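Local structure of putative exported protein (Bacteroides fragilis, 3FZX) at residues D84-P89 with N93-D98; E154-P159 with G194-E199. The protein is of unknown function but binds calcium ions and is probably exported, with a LolA/LolB-like beta barrel that may bind lipid. All blocks are in the same frame, centred on the assembly; numbering follows the deposited sequence.

Contact 1 of 2, residues D84-P89 with N93-D98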
ATOM      1  N   ASP A  84      -3.614 -11.337   4.642  1.00 56.06           N
ATOM      2  CA  ASP A  84      -3.648 -12.791   4.602  1.00 57.18           C
ATOM      3  C   ASP A  84      -2.296 -13.517   4.783  1.00 58.72           C
ATOM      4  O   ASP A  84      -2.254 -14.582   5.414  1.00 60.21           O
ATOM      5  CB  ASP A  84      -4.395 -13.239   3.344  1.00 59.26           C
ATOM      6  CG  ASP A  84      -5.865 -12.663   3.300  1.00 66.91           C
ATOM      7  OD1 ASP A  84      -6.610 -12.853   4.304  1.00 61.20           O
ATOM      8  OD2 ASP A  84      -6.247 -11.992   2.294  1.00 70.47           O
ATOM      9  N   VAL A  85      -1.189 -12.938   4.311  1.00 58.37           N
ATOM     10  CA  VAL A  85       0.128 -13.544   4.546  1.00 56.45           C
ATOM     11  C   VAL A  85       0.526 -13.388   6.033  1.00 54.01           C
ATOM     12  O   VAL A  85       1.419 -14.074   6.487  1.00 50.33           O
ATOM     13  CB  VAL A  85       1.262 -12.999   3.596  1.00 58.01           C
ATOM     14  CG1 VAL A  85       0.747 -12.795   2.172  1.00 61.45           C
ATOM     15  CG2 VAL A  85       1.866 -11.720   4.126  1.00 56.73           C
ATOM     16  N   ALA A  86      -0.131 -12.488   6.780  1.00 52.57           N
ATOM     17  CA  ALA A  86       0.030 -12.438   8.249  1.00 53.54           C
ATOM     18  C   ALA A  86      -0.516 -13.693   8.961  1.00 52.62           C
ATOM     19  O   ALA A  86      -0.249 -13.878  10.154  1.00 55.42           O
ATOM     20  CB  ALA A  86      -0.600 -11.169   8.859  1.00 52.81           C
ATOM     21  N   THR A  87      -1.242 -14.561   8.254  1.00 47.79           N
ATOM     22  CA  THR A  87      -1.650 -15.827   8.853  1.00 47.46           C
ATOM     23  C   THR A  87      -0.502 -16.828   8.904  1.00 48.40           C
ATOM     24  O   THR A  87      -0.692 -17.932   9.374  1.00 49.83           O
ATOM     25  CB  THR A  87      -2.881 -16.484   8.186  1.00 47.12           C
ATOM     26  OG1 THR A  87      -2.500 -17.117   6.965  1.00 47.84           O
ATOM     27  CG2 THR A  87      -3.977 -15.479   7.932  1.00 41.65           C
ATOM     28  N   PHE A  88       0.694 -16.463   8.448  1.00 49.17           N
ATOM     29  CA  PHE A  88       1.857 -17.350   8.613  1.00 49.39           C
ATOM     30  C   PHE A  88       2.170 -17.425  10.117  1.00 50.32           C
ATOM     31  O   PHE A  88       2.004 -16.440  10.819  1.00 52.53           O
ATOM     32  CB  PHE A  88       3.050 -16.818   7.825  1.00 50.04           C
ATOM     33  CG  PHE A  88       2.876 -16.862   6.303  1.00 56.83           C
ATOM     34  CD1 PHE A  88       1.672 -17.251   5.689  1.00 63.02           C
ATOM     35  CD2 PHE A  88       3.930 -16.457   5.476  1.00 67.74           C
ATOM     36  CE1 PHE A  88       1.543 -17.269   4.297  1.00 63.09           C
ATOM     37  CE2 PHE A  88       3.804 -16.469   4.075  1.00 69.33           C
ATOM     38  CZ  PHE A  88       2.605 -16.867   3.492  1.00 69.30           C
ATOM     39  N   PRO A  89       2.582 -18.597  10.632  1.00 50.04           N
ATOM     40  CA  PRO A  89       2.805 -18.728  12.078  1.00 48.70           C
ATOM     41  C   PRO A  89       3.782 -17.725  12.724  1.00 46.36           C
ATOM     42  O   PRO A  89       3.537 -17.254  13.846  1.00 44.78           O
ATOM     43  CB  PRO A  89       3.357 -20.154  12.206  1.00 48.37           C
ATOM     44  CG  PRO A  89       2.750 -20.882  11.088  1.00 46.64           C
ATOM     45  CD  PRO A  89       2.682 -19.904   9.952  1.00 50.57           C
ATOM     46  N   ASN A  93       2.410 -15.479  15.724  1.00 40.20           N
ATOM     47  CA  ASN A  93       3.093 -15.626  17.005  1.00 39.83           C
ATOM     48  C   ASN A  93       3.837 -14.401  17.514  1.00 39.05           C
ATOM     49  O   ASN A  93       4.211 -14.383  18.664  1.00 39.28           O
ATOM     50  CB  ASN A  93       4.037 -16.838  16.963  1.00 40.66           C
ATOM     51  CG  ASN A  93       3.274 -18.173  16.897  1.00 43.01           C
ATOM     52  OD1 ASN A  93       2.062 -18.196  17.019  1.00 55.53           O
ATOM     53  ND2 ASN A  93       3.984 -19.271  16.700  1.00 40.28           N
HETATM   54  N   MSE A  94       4.053 -13.378  16.701  1.00 39.27           N
HETATM   55  CA  MSE A  94       4.729 -12.188  17.215  1.00 36.99           C
HETATM   56  C   MSE A  94       3.775 -11.021  17.432  1.00 36.31           C
HETATM   57  O   MSE A  94       4.198  -9.971  17.923  1.00 36.10           O
HETATM   58  CB  MSE A  94       5.965 -11.818  16.379  1.00 36.27           C
HETATM   59  CG  MSE A  94       5.809 -11.712  14.876  1.00 42.83           C
HETATM   60 SE   MSE A  94       4.958 -10.064  14.328  0.75 47.12          SE
HETATM   61  CE  MSE A  94       6.496  -8.773  14.515  1.00 34.69           C
HETATM   62  N   MSE A  95       2.487 -11.210  17.125  1.00 37.00           N
HETATM   63  CA  MSE A  95       1.518 -10.105  17.181  1.00 36.78           C
HETATM   64  C   MSE A  95       1.028  -9.766  18.574  1.00 37.75           C
HETATM   65  O   MSE A  95       0.780 -10.643  19.393  1.00 35.87           O
HETATM   66  CB  MSE A  95       0.282 -10.406  16.354  1.00 39.10           C
HETATM   67  CG  MSE A  95       0.341 -10.031  14.873  1.00 42.12           C
HETATM   68 SE   MSE A  95      -1.192 -10.956  14.039  0.75 50.43          SE
HETATM   69  CE  MSE A  95      -0.470 -10.834  12.215  1.00 55.91           C
ATOM     70  N   ASN A  96       0.880  -8.469  18.805  1.00 36.65           N
ATOM     71  CA  ASN A  96       0.182  -7.937  19.960  1.00 36.81           C
ATOM     72  C   ASN A  96      -0.395  -6.565  19.551  1.00 37.23           C
ATOM     73  O   ASN A  96      -0.231  -6.118  18.398  1.00 36.96           O
ATOM     74  CB  ASN A  96       1.082  -7.898  21.206  1.00 35.95           C
ATOM     75  CG  ASN A  96       2.382  -7.145  20.977  1.00 41.28           C
ATOM     76  OD1 ASN A  96       2.383  -6.011  20.489  1.00 39.94           O
ATOM     77  ND2 ASN A  96       3.504  -7.773  21.342  1.00 31.81           N
ATOM     78  N   ALA A  97      -1.104  -5.923  20.470  1.00 37.35           N
ATOM     79  CA  ALA A  97      -1.762  -4.648  20.197  1.00 35.37           C
ATOM     80  C   ALA A  97      -0.820  -3.553  19.693  1.00 37.59           C
ATOM     81  O   ALA A  97      -1.271  -2.648  19.015  1.00 39.64           O
ATOM     82  CB  ALA A  97      -2.494  -4.170  21.440  1.00 35.53           C
ATOM     83  N   ASP A  98       0.470  -3.609  20.035  1.00 36.89           N
ATOM     84  CA  ASP A  98       1.428  -2.608  19.574  1.00 36.33           C
ATOM     85  C   ASP A  98       2.139  -2.975  18.260  1.00 35.44           C
ATOM     86  O   ASP A  98       3.045  -2.250  17.838  1.00 32.37           O
ATOM     87  CB  ASP A  98       2.462  -2.304  20.679  1.00 37.83           C
ATOM     88  CG  ASP A  98       1.846  -1.586  21.891  1.00 40.70           C
ATOM     89  OD1 ASP A  98       0.639  -1.267  21.895  1.00 50.68           O
ATOM     90  OD2 ASP A  98       2.577  -1.344  22.862  1.00 50.06           O
TER
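The terminal methyl of selenomethionine Met95 sits unusually close to the methyl of Ala86: CE lies 3.4 Å from Ala86 CB, tighter than usual van der Waals contact for two carbons. The reach comes from an extended side chain, with chi2 (166°) and chi3 (-161°) both near anti, so that CE stands at the far end of a straight arm. The same methyl lies 3.7 Å from Ala86 O, which places it against both the side chain and the peptide of the 3-10 turn. Leu131 of strand 127-133 also packs on Met95.

The second junction is backbone. Asn93 N donates to Pro89 O over 2.8 Å, the i to i+4 bond of the short helix 89-94, for which Phe88 holds the N-cap position. With CG beside its own backbone N, Asn93 brings its carboxamide close to the same oxygen: Pro89 O stands over CG at 3.2 Å, while OD1 and ND2 lie farther from it.

This turn-and-helix unit joins strand 77-81 to strand 99-107 of the antiparallel barrel. Its apolar side chains meet three consecutive strands, 127-133, 136-158 and 161-175: Val85 touches Leu129 and Ile143, and Phe88 touches Tyr170 and Ile174, as expected of a connection packed onto the barrel wall. The turn itself is pinned at Asp84 O, which accepts from Thr87 N at 3.0 Å and again from Thr87 OG1, the latter almost in line with the carbonyl bond (173°). Val85 O lies 3.1 Å above the plane of the Phe88 ring, offset toward its rim.

Contact 2 of 2, residues E154-P159 with G194-E199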
ATOM      1  N   GLU A 154     -10.608 -24.788  -9.450  1.00 33.22           N
ATOM      2  CA  GLU A 154     -11.260 -25.989  -8.954  1.00 32.68           C
ATOM      3  C   GLU A 154     -12.144 -25.625  -7.773  1.00 33.75           C
ATOM      4  O   GLU A 154     -11.958 -24.566  -7.167  1.00 32.26           O
ATOM      5  CB  GLU A 154     -10.214 -27.031  -8.528  1.00 31.41           C
ATOM      6  CG  GLU A 154      -9.319 -26.564  -7.364  1.00 32.85           C
ATOM      7  CD  GLU A 154      -8.192 -27.527  -6.995  1.00 37.43           C
ATOM      8  OE1 GLU A 154      -8.070 -28.617  -7.580  1.00 42.66           O
ATOM      9  OE2 GLU A 154      -7.410 -27.178  -6.091  1.00 36.61           O
ATOM     10  N   THR A 155     -13.097 -26.510  -7.459  1.00 32.63           N
ATOM     11  CA  THR A 155     -13.945 -26.364  -6.276  1.00 34.01           C
ATOM     12  C   THR A 155     -13.173 -26.774  -5.022  1.00 35.96           C
ATOM     13  O   THR A 155     -12.397 -27.736  -5.049  1.00 34.85           O
ATOM     14  CB  THR A 155     -15.243 -27.178  -6.404  1.00 34.39           C
ATOM     15  OG1 THR A 155     -16.032 -26.574  -7.427  1.00 41.42           O
ATOM     16  CG2 THR A 155     -16.063 -27.177  -5.117  1.00 29.57           C
ATOM     17  N   VAL A 156     -13.340 -25.985  -3.959  1.00 35.25           N
ATOM     18  CA  VAL A 156     -12.723 -26.234  -2.665  1.00 35.50           C
ATOM     19  C   VAL A 156     -13.860 -26.323  -1.655  1.00 35.64           C
ATOM     20  O   VAL A 156     -14.721 -25.455  -1.621  1.00 33.28           O
ATOM     21  CB  VAL A 156     -11.769 -25.089  -2.236  1.00 36.62           C
ATOM     22  CG1 VAL A 156     -11.166 -25.404  -0.877  1.00 31.04           C
ATOM     23  CG2 VAL A 156     -10.640 -24.865  -3.291  1.00 30.86           C
ATOM     24  N   ASN A 157     -13.863 -27.367  -0.840  1.00 34.85           N
ATOM     25  CA  ASN A 157     -14.926 -27.577   0.147  1.00 33.30           C
ATOM     26  C   ASN A 157     -14.449 -27.075   1.476  1.00 33.09           C
ATOM     27  O   ASN A 157     -13.390 -27.461   1.918  1.00 33.76           O
ATOM     28  CB  ASN A 157     -15.229 -29.060   0.297  1.00 34.24           C
ATOM     29  CG  ASN A 157     -15.961 -29.632  -0.875  1.00 33.99           C
ATOM     30  OD1 ASN A 157     -16.742 -28.969  -1.542  1.00 48.15           O
ATOM     31  ND2 ASN A 157     -15.727 -30.897  -1.118  1.00 49.88           N
ATOM     32  N   THR A 158     -15.231 -26.228   2.123  1.00 31.83           N
ATOM     33  CA  THR A 158     -14.841 -25.656   3.390  1.00 31.98           C
ATOM     34  C   THR A 158     -16.034 -25.702   4.359  1.00 32.31           C
ATOM     35  O   THR A 158     -17.177 -26.012   3.943  1.00 29.00           O
ATOM     36  CB  THR A 158     -14.395 -24.177   3.240  1.00 32.74           C
ATOM     37  OG1 THR A 158     -15.552 -23.342   3.168  1.00 31.80           O
ATOM     38  CG2 THR A 158     -13.521 -23.968   2.013  1.00 31.60           C
ATOM     39  N   PRO A 159     -15.785 -25.385   5.652  1.00 31.06           N
ATOM     40  CA  PRO A 159     -16.918 -25.309   6.596  1.00 31.32           C
ATOM     41  C   PRO A 159     -17.984 -24.265   6.228  1.00 31.21           C
ATOM     42  O   PRO A 159     -19.154 -24.444   6.584  1.00 30.31           O
ATOM     43  CB  PRO A 159     -16.237 -25.000   7.933  1.00 32.02           C
ATOM     44  CG  PRO A 159     -14.891 -25.696   7.807  1.00 29.40           C
ATOM     45  CD  PRO A 159     -14.491 -25.473   6.356  1.00 30.96           C
ATOM     46  N   GLY A 194     -12.408 -13.651  -1.240  1.00 35.98           N
ATOM     47  CA  GLY A 194     -10.960 -13.540  -1.090  1.00 34.26           C
ATOM     48  C   GLY A 194     -10.404 -14.933  -0.909  1.00 34.87           C
ATOM     49  O   GLY A 194     -10.844 -15.883  -1.583  1.00 36.95           O
ATOM     50  N   ILE A 195      -9.491 -15.077   0.043  1.00 34.81           N
ATOM     51  CA  ILE A 195      -8.815 -16.350   0.300  1.00 36.10           C
ATOM     52  C   ILE A 195      -9.764 -17.345   0.976  1.00 34.94           C
ATOM     53  O   ILE A 195     -10.291 -17.100   2.076  1.00 35.00           O
ATOM     54  CB  ILE A 195      -7.546 -16.175   1.222  1.00 37.56           C
ATOM     55  CG1 ILE A 195      -6.580 -15.093   0.683  1.00 45.02           C
ATOM     56  CG2 ILE A 195      -6.851 -17.528   1.448  1.00 34.81           C
ATOM     57  CD1 ILE A 195      -6.256 -15.193  -0.779  1.00 46.19           C
ATOM     58  N   VAL A 196      -9.965 -18.465   0.307  1.00 34.74           N
ATOM     59  CA  VAL A 196     -10.812 -19.548   0.802  1.00 35.08           C
ATOM     60  C   VAL A 196      -9.963 -20.572   1.558  1.00 34.79           C
ATOM     61  O   VAL A 196     -10.415 -21.162   2.538  1.00 34.36           O
ATOM     62  CB  VAL A 196     -11.567 -20.197  -0.383  1.00 34.22           C
ATOM     63  CG1 VAL A 196     -12.263 -21.473   0.000  1.00 32.41           C
ATOM     64  CG2 VAL A 196     -12.585 -19.179  -0.934  1.00 35.18           C
ATOM     65  N   ARG A 197      -8.735 -20.785   1.082  1.00 33.59           N
ATOM     66  CA  ARG A 197      -7.844 -21.752   1.677  1.00 33.33           C
ATOM     67  C   ARG A 197      -6.418 -21.357   1.368  1.00 33.79           C
ATOM     68  O   ARG A 197      -6.159 -20.753   0.322  1.00 36.77           O
ATOM     69  CB  ARG A 197      -8.152 -23.134   1.108  1.00 32.65           C
ATOM     70  CG  ARG A 197      -7.248 -24.254   1.647  1.00 35.00           C
ATOM     71  CD  ARG A 197      -7.515 -25.610   0.955  1.00 35.62           C
ATOM     72  NE  ARG A 197      -6.618 -26.619   1.518  1.00 34.84           N
ATOM     73  CZ  ARG A 197      -6.839 -27.317   2.640  1.00 37.50           C
ATOM     74  NH1 ARG A 197      -7.957 -27.190   3.348  1.00 38.49           N
ATOM     75  NH2 ARG A 197      -5.918 -28.164   3.072  1.00 34.36           N
ATOM     76  N   SER A 198      -5.505 -21.658   2.283  1.00 30.13           N
ATOM     77  CA  SER A 198      -4.081 -21.504   2.029  1.00 33.63           C
ATOM     78  C   SER A 198      -3.314 -22.569   2.780  1.00 35.18           C
ATOM     79  O   SER A 198      -3.801 -23.107   3.787  1.00 35.76           O
ATOM     80  CB  SER A 198      -3.568 -20.133   2.453  1.00 34.46           C
ATOM     81  OG  SER A 198      -3.458 -20.072   3.860  1.00 41.99           O
ATOM     82  N   GLU A 199      -2.112 -22.867   2.291  1.00 34.92           N
ATOM     83  CA  GLU A 199      -1.236 -23.865   2.894  1.00 34.65           C
ATOM     84  C   GLU A 199       0.191 -23.380   2.795  1.00 37.16           C
ATOM     85  O   GLU A 199       0.574 -22.849   1.754  1.00 38.49           O
ATOM     86  CB  GLU A 199      -1.341 -25.189   2.146  1.00 32.35           C
ATOM     87  CG  GLU A 199      -2.683 -25.873   2.250  1.00 37.38           C
ATOM     88  CD  GLU A 199      -2.798 -27.073   1.322  1.00 33.02           C
ATOM     89  OE1 GLU A 199      -1.820 -27.419   0.628  1.00 39.48           O
ATOM     90  OE2 GLU A 199      -3.880 -27.656   1.281  1.00 37.75           O
TER
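Val156 opens the contact with one methyl, CG1, which lies 4.1 Å from Arg197 CD and 4.2 Å from Val196 CG1. Its CG1 is anti to the backbone N (chi1 180°), a setting that carries this branch outward between the two partners. Val156 and Val196 pass alongside each other pointing opposite ways, whereas the Arg197 chain crosses Val156 at about a right angle. Between these residues in the barrel order run strands 161-175 and 180-190, so strands 136-158 and 194-202 are not sheet neighbours and meet through side chains alone. Backbone bonding of Val156 to Phe163 and of Val196 to Trp188 keeps each in its own pairing.

Two residues on, Thr158 meets Val196 methyl to methyl: CG2 to CG1 is 3.4 Å, a tight pair, with the side chains again nearly perpendicular. Chi1 of 80° turns the hydroxyl to a separate partner, Gly161 O, at the turn into strand 161-175. The CA atoms of Thr158 and Val196 are 7.8 Å apart, consistent with two side chains filling the gap.

Val196 and Arg197 both face Trp188, forming a classic beta bulge where the chain turns a corner. Beyond CD, which touches Val156 CG1, Arg197 stays extended to NE and its guanidinium meets Glu199, whose OE2 accepts from NE at 2.9 Å and from NH2 at 2.8 Å, in the guanidinium plane. The division of labour implies that Arg197 offers the contact an aliphatic stem, while its charge is probably offset within its own strand.

Overall arrangement
Both segments of contact 1 come earlier in the chain than those of contact 2, and their centres lie 21 Å apart, yet the segments meet at one point: Asp84 OD2 packs 3.5 Å from Ile195 CG1. The start of 84-89 therefore rests on the end of strand 194-202 that precedes the bulge, while Asp84 OD1 is held by Arg21 and Tyr36. The two contacts differ in kind, contact 1 closing a local connection and contact 2 bridging barrel strands that are not neighbours. Each centre is about 12 Å from the centre of the chain. Both lie away from the calcium ions bound at Gly119, Asp121 and Asp122, so neither contributes to those two metal sites.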